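Local coordinates for protein chlamydomonas reinhardtii THB1 (Chlamydomonas reinhardtii, PDB 6CII) that binds one heme as a truncated, 2-on-2 hemoglobin of group I, held here as the cyanide complex, and probably binds oxygen, at residues A23-V26 with F27-I31; V106-E109 with L110-E113. All coordinates share one frame; numbering follows the deposited sequence.

Interaction 1. Residues A23-V26 with F27-I31; sequences AVDV and FYERI. With CYN (cyanide ion), chain C.
Three groups grip the phenol oxygen of Tyr28: its OH donates to the cyanide nitrogen, CYN N, over 2.6 Å, and is also hydrogen-bonded to NE2 of both Gln49 and Gln53. The cyanide nitrogen lies at the edge of the Tyr28 ring and in its plane, so the bond leaves the hydroxyl close to the ring plane, bent at the oxygen. Within the helix the ring runs alongside Val24, both side chains pointing the same way, and Val24 CG1 reaches Tyr28 CD2 at 3.7 Å. This branch of Val24 stands anti to its own backbone N (chi1 169°), which turns it forward along the helix to the tyrosine one turn on. One face of the phenol carries Phe27 CD2, 3.8 Å above the plane and over the ring centre. With Gln49 and Gln53 of helix 46-60, and Phe41, Tyr28 lines the cyanide site; tyrosine and glutamines on the distal side are common in group I truncated hemoglobins. The helix itself is regular here: Phe27 N bonds to Ala23 O at 2.8 Å, and Arg30 N to Val26 O at 2.9 Å. On the outer side, Asp25 makes a salt bridge with Arg50, which also has a weak, long ion pair with Glu29 and probably offsets the two like charges. Arg30 CD passes Val26 CG1 at 4.1 Å before its NE bonds to His96 ND1.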
loop_
_atom_site.group_PDB
_atom_site.type_symbol
_atom_site.label_atom_id
_atom_site.label_comp_id
_atom_site.label_asym_id
_atom_site.label_seq_id
_atom_site.Cartn_x
_atom_site.Cartn_y
_atom_site.Cartn_z
ATOM N N ALA A 23 0.541 2.285 -9.783
ATOM C CA ALA A 23 0.101 1.137 -8.998
ATOM C C ALA A 23 -0.901 1.565 -7.939
ATOM O O ALA A 23 -1.931 0.914 -7.762
ATOM C CB ALA A 23 1.300 0.437 -8.353
ATOM N N VAL A 24 -0.633 2.674 -7.248
ATOM C CA VAL A 24 -1.566 3.141 -6.226
ATOM C C VAL A 24 -2.904 3.535 -6.854
ATOM O O VAL A 24 -3.969 3.282 -6.282
ATOM C CB VAL A 24 -0.943 4.296 -5.417
ATOM C CG1 VAL A 24 -2.009 4.948 -4.540
ATOM C CG2 VAL A 24 0.170 3.755 -4.530
ATOM N N ASP A 25 -2.876 4.152 -8.040
ATOM C CA ASP A 25 -4.125 4.534 -8.681
ATOM C C ASP A 25 -4.979 3.300 -8.994
ATOM O O ASP A 25 -6.183 3.277 -8.698
ATOM C CB ASP A 25 -3.803 5.348 -9.934
ATOM C CG ASP A 25 -4.986 6.096 -10.470
ATOM O OD1 ASP A 25 -5.817 6.583 -9.678
ATOM O OD2 ASP A 25 -5.080 6.214 -11.706
ATOM N N VAL A 26 -4.365 2.265 -9.581
ATOM C CA VAL A 26 -5.097 1.042 -9.944
ATOM C C VAL A 26 -5.583 0.327 -8.692
ATOM O O VAL A 26 -6.722 -0.136 -8.610
ATOM C CB VAL A 26 -4.205 0.101 -10.784
ATOM C CG1 VAL A 26 -4.913 -1.278 -10.956
ATOM C CG2 VAL A 26 -3.882 0.722 -12.135
ATOM N N PHE A 27 -4.686 0.202 -7.715
ATOM C CA PHE A 27 -4.975 -0.391 -6.415
ATOM C C PHE A 27 -6.245 0.188 -5.802
ATOM O O PHE A 27 -7.156 -0.559 -5.426
ATOM C CB PHE A 27 -3.717 -0.146 -5.578
ATOM C CG PHE A 27 -3.806 -0.448 -4.124
ATOM C CD1 PHE A 27 -3.759 -1.755 -3.652
ATOM C CD2 PHE A 27 -3.754 0.600 -3.219
ATOM C CE1 PHE A 27 -3.719 -2.022 -2.305
ATOM C CE2 PHE A 27 -3.740 0.359 -1.853
ATOM C CZ PHE A 27 -3.711 -0.964 -1.381
ATOM N N TYR A 28 -6.383 1.525 -5.801
ATOM C CA TYR A 28 -7.579 2.087 -5.202
ATOM C C TYR A 28 -8.799 2.000 -6.117
ATOM O O TYR A 28 -9.918 2.033 -5.613
ATOM C CB TYR A 28 -7.345 3.541 -4.762
ATOM C CG TYR A 28 -6.633 3.558 -3.414
ATOM C CD1 TYR A 28 -7.190 2.910 -2.309
ATOM C CD2 TYR A 28 -5.424 4.175 -3.268
ATOM C CE1 TYR A 28 -6.540 2.888 -1.093
ATOM C CE2 TYR A 28 -4.770 4.176 -2.045
ATOM C CZ TYR A 28 -5.335 3.532 -0.979
ATOM O OH TYR A 28 -4.642 3.528 0.181
ATOM N N GLU A 29 -8.631 1.939 -7.448
ATOM C CA GLU A 29 -9.803 1.655 -8.281
ATOM C C GLU A 29 -10.361 0.264 -7.996
ATOM O O GLU A 29 -11.588 0.085 -7.949
ATOM C CB GLU A 29 -9.479 1.822 -9.774
ATOM C CG GLU A 29 -9.189 3.298 -10.163
ATOM C CD GLU A 29 -10.353 4.296 -9.914
ATOM O OE1 GLU A 29 -11.472 3.887 -9.588
ATOM O OE2 GLU A 29 -10.132 5.516 -10.027
ATOM N N ARG A 30 -9.482 -0.729 -7.778
ATOM C CA ARG A 30 -9.943 -2.065 -7.392
ATOM C C ARG A 30 -10.561 -2.047 -6.001
ATOM O O ARG A 30 -11.547 -2.736 -5.743
ATOM C CB ARG A 30 -8.779 -3.067 -7.412
ATOM C CG ARG A 30 -8.102 -3.219 -8.752
ATOM C CD ARG A 30 -6.854 -4.096 -8.631
ATOM N NE ARG A 30 -7.157 -5.435 -8.114
ATOM C CZ ARG A 30 -7.114 -6.562 -8.814
ATOM N NH1 ARG A 30 -6.777 -6.556 -10.098
ATOM N NH2 ARG A 30 -7.405 -7.715 -8.215
ATOM N N ILE A 31 -9.963 -1.304 -5.067
ATOM C CA ILE A 31 -10.471 -1.374 -3.699
ATOM C C ILE A 31 -11.871 -0.777 -3.614
ATOM O O ILE A 31 -12.760 -1.322 -2.938
ATOM C CB ILE A 31 -9.477 -0.695 -2.742
ATOM C CG1 ILE A 31 -8.318 -1.669 -2.491
ATOM C CG2 ILE A 31 -10.170 -0.299 -1.451
ATOM C CD1 ILE A 31 -7.090 -1.076 -1.777
HETATM C C CYN C . -4.974 1.659 3.312
HETATM N N CYN C . -5.110 1.942 2.216
#

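Interaction 2. Residues V106-E109 with L110-E113; sequences VAQE and LKAE
Two bends near the end of Lys111 (chi3 62°, chi4 77°) and one at chi2 of Gln108 (73°) bring these side chains across each other at a slant, with Gln108 OE1 lying 3.6 Å from Lys111 CE. The amide oxygen thus rests against the last methylene of the lysine, while the ammonium group makes its salt bridge with Asp98 of helix 87-103. Ahead of the helix, Val106 directs CG1 at its beginning: it comes within 3.8 Å of Leu110 CB and 3.7 Å of Lys111 N, and the valine and leucine side chains cross at about a right angle. Ala107 CB adds a looser apolar contact with Leu110 CG, at 4.2 Å. The backbone is tied by Lys111 N bonding to Ala107 O at 2.8 Å. Ala112 N follows on Gln108 O at 3.0 Å, and Glu113 N on Glu109 O at 3.1 Å. Leu110 and Glu113 turn to helix 10-13, where Leu110 packs on Leu10 and Arg13 and the carboxylate of Glu113 pairs with Arg13; Val106 and the lysine chain instead lie against Leu101 of helix 87-103. The contact is therefore the N-terminal end of the C-terminal helix 108-126, with Ala107 at the N-cap position, Val106, just before it, laying an apolar contact on Leu110, and side chains that fasten this end to two neighbouring helices of the globin fold.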
loop_
_atom_site.group_PDB
_atom_site.type_symbol
_atom_site.label_atom_id
_atom_site.label_comp_id
_atom_site.label_asym_id
_atom_site.label_seq_id
_atom_site.Cartn_x
_atom_site.Cartn_y
_atom_site.Cartn_z
ATOM N N VAL A 106 5.377 -5.703 -13.422
ATOM C CA VAL A 106 6.529 -5.673 -12.526
ATOM C C VAL A 106 7.199 -7.036 -12.537
ATOM O O VAL A 106 6.527 -8.061 -12.431
ATOM C CB VAL A 106 6.086 -5.263 -11.114
ATOM C CG1 VAL A 106 7.271 -5.297 -10.175
ATOM C CG2 VAL A 106 5.499 -3.849 -11.142
ATOM N N ALA A 107 8.523 -7.057 -12.669
ATOM C CA ALA A 107 9.241 -8.327 -12.705
ATOM C C ALA A 107 8.968 -9.149 -11.447
ATOM O O ALA A 107 8.835 -8.608 -10.346
ATOM C CB ALA A 107 10.733 -8.083 -12.855
ATOM N N GLN A 108 8.880 -10.471 -11.620
ATOM C CA GLN A 108 8.472 -11.340 -10.523
ATOM C C GLN A 108 9.333 -11.150 -9.276
ATOM O O GLN A 108 8.812 -11.143 -8.150
ATOM C CB GLN A 108 8.500 -12.795 -10.989
ATOM C CG GLN A 108 8.252 -13.800 -9.896
ATOM C CD GLN A 108 6.804 -13.838 -9.426
ATOM O OE1 GLN A 108 5.890 -13.422 -10.149
ATOM N NE2 GLN A 108 6.588 -14.342 -8.204
ATOM N N GLU A 109 10.653 -11.015 -9.437
ATOM C CA GLU A 109 11.518 -10.845 -8.268
ATOM C C GLU A 109 11.216 -9.538 -7.542
ATOM O O GLU A 109 11.230 -9.487 -6.305
ATOM C CB GLU A 109 12.996 -10.874 -8.672
ATOM C CG GLU A 109 13.456 -12.133 -9.367
ATOM C CD GLU A 109 12.829 -12.348 -10.735
ATOM O OE1 GLU A 109 12.388 -11.369 -11.378
ATOM O OE2 GLU A 109 12.760 -13.511 -11.155
ATOM N N LEU A 110 10.953 -8.464 -8.300
ATOM C CA LEU A 110 10.659 -7.185 -7.668
ATOM C C LEU A 110 9.285 -7.212 -7.021
ATOM O O LEU A 110 9.091 -6.670 -5.926
ATOM C CB LEU A 110 10.741 -6.050 -8.699
ATOM C CG LEU A 110 12.067 -5.939 -9.455
ATOM C CD1 LEU A 110 12.110 -4.678 -10.297
ATOM C CD2 LEU A 110 13.178 -5.934 -8.474
ATOM N N LYS A 111 8.313 -7.843 -7.686
ATOM C CA LYS A 111 7.003 -7.991 -7.060
ATOM C C LYS A 111 7.099 -8.744 -5.727
ATOM O O LYS A 111 6.474 -8.354 -4.744
ATOM C CB LYS A 111 6.035 -8.690 -8.020
ATOM C CG LYS A 111 4.602 -8.748 -7.468
ATOM C CD LYS A 111 3.604 -9.275 -8.549
ATOM C CE LYS A 111 3.926 -10.692 -8.984
ATOM N NZ LYS A 111 3.464 -11.633 -7.952
ATOM N N ALA A 112 7.909 -9.822 -5.670
ATOM C CA ALA A 112 8.039 -10.573 -4.430
ATOM C C ALA A 112 8.646 -9.715 -3.341
ATOM O O ALA A 112 8.207 -9.761 -2.185
ATOM C CB ALA A 112 8.902 -11.820 -4.648
ATOM N N GLU A 113 9.667 -8.930 -3.690
ATOM C CA GLU A 113 10.283 -8.054 -2.703
ATOM C C GLU A 113 9.266 -7.050 -2.175
ATOM O O GLU A 113 9.140 -6.843 -0.961
ATOM C CB GLU A 113 11.478 -7.324 -3.312
ATOM C CG GLU A 113 12.207 -6.528 -2.234
ATOM C CD GLU A 113 13.532 -5.940 -2.691
ATOM O OE1 GLU A 113 13.954 -6.215 -3.831
ATOM O OE2 GLU A 113 14.141 -5.204 -1.884
#

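Interactions 1 and 2 are both local contacts along a helix, the first inside helix 16-33 and the second at the start of helix 108-126. Their centres are 18 Å apart and their nearest atoms about 7 Å, so they do not touch. Helix 87-103 joins them indirectly: Val26, Phe27 and Arg30 of interaction 1 rest on it, as do Val106 and Lys111 of interaction 2. They differ in their relation to the heme. The side chain of Tyr28 lies about 5 Å from the heme and about 7 Å from that of Lys52, which binds heme in other structures of this protein, whereas the Lys111 side chain is about 14 Å from the heme, away from the ligand pocket.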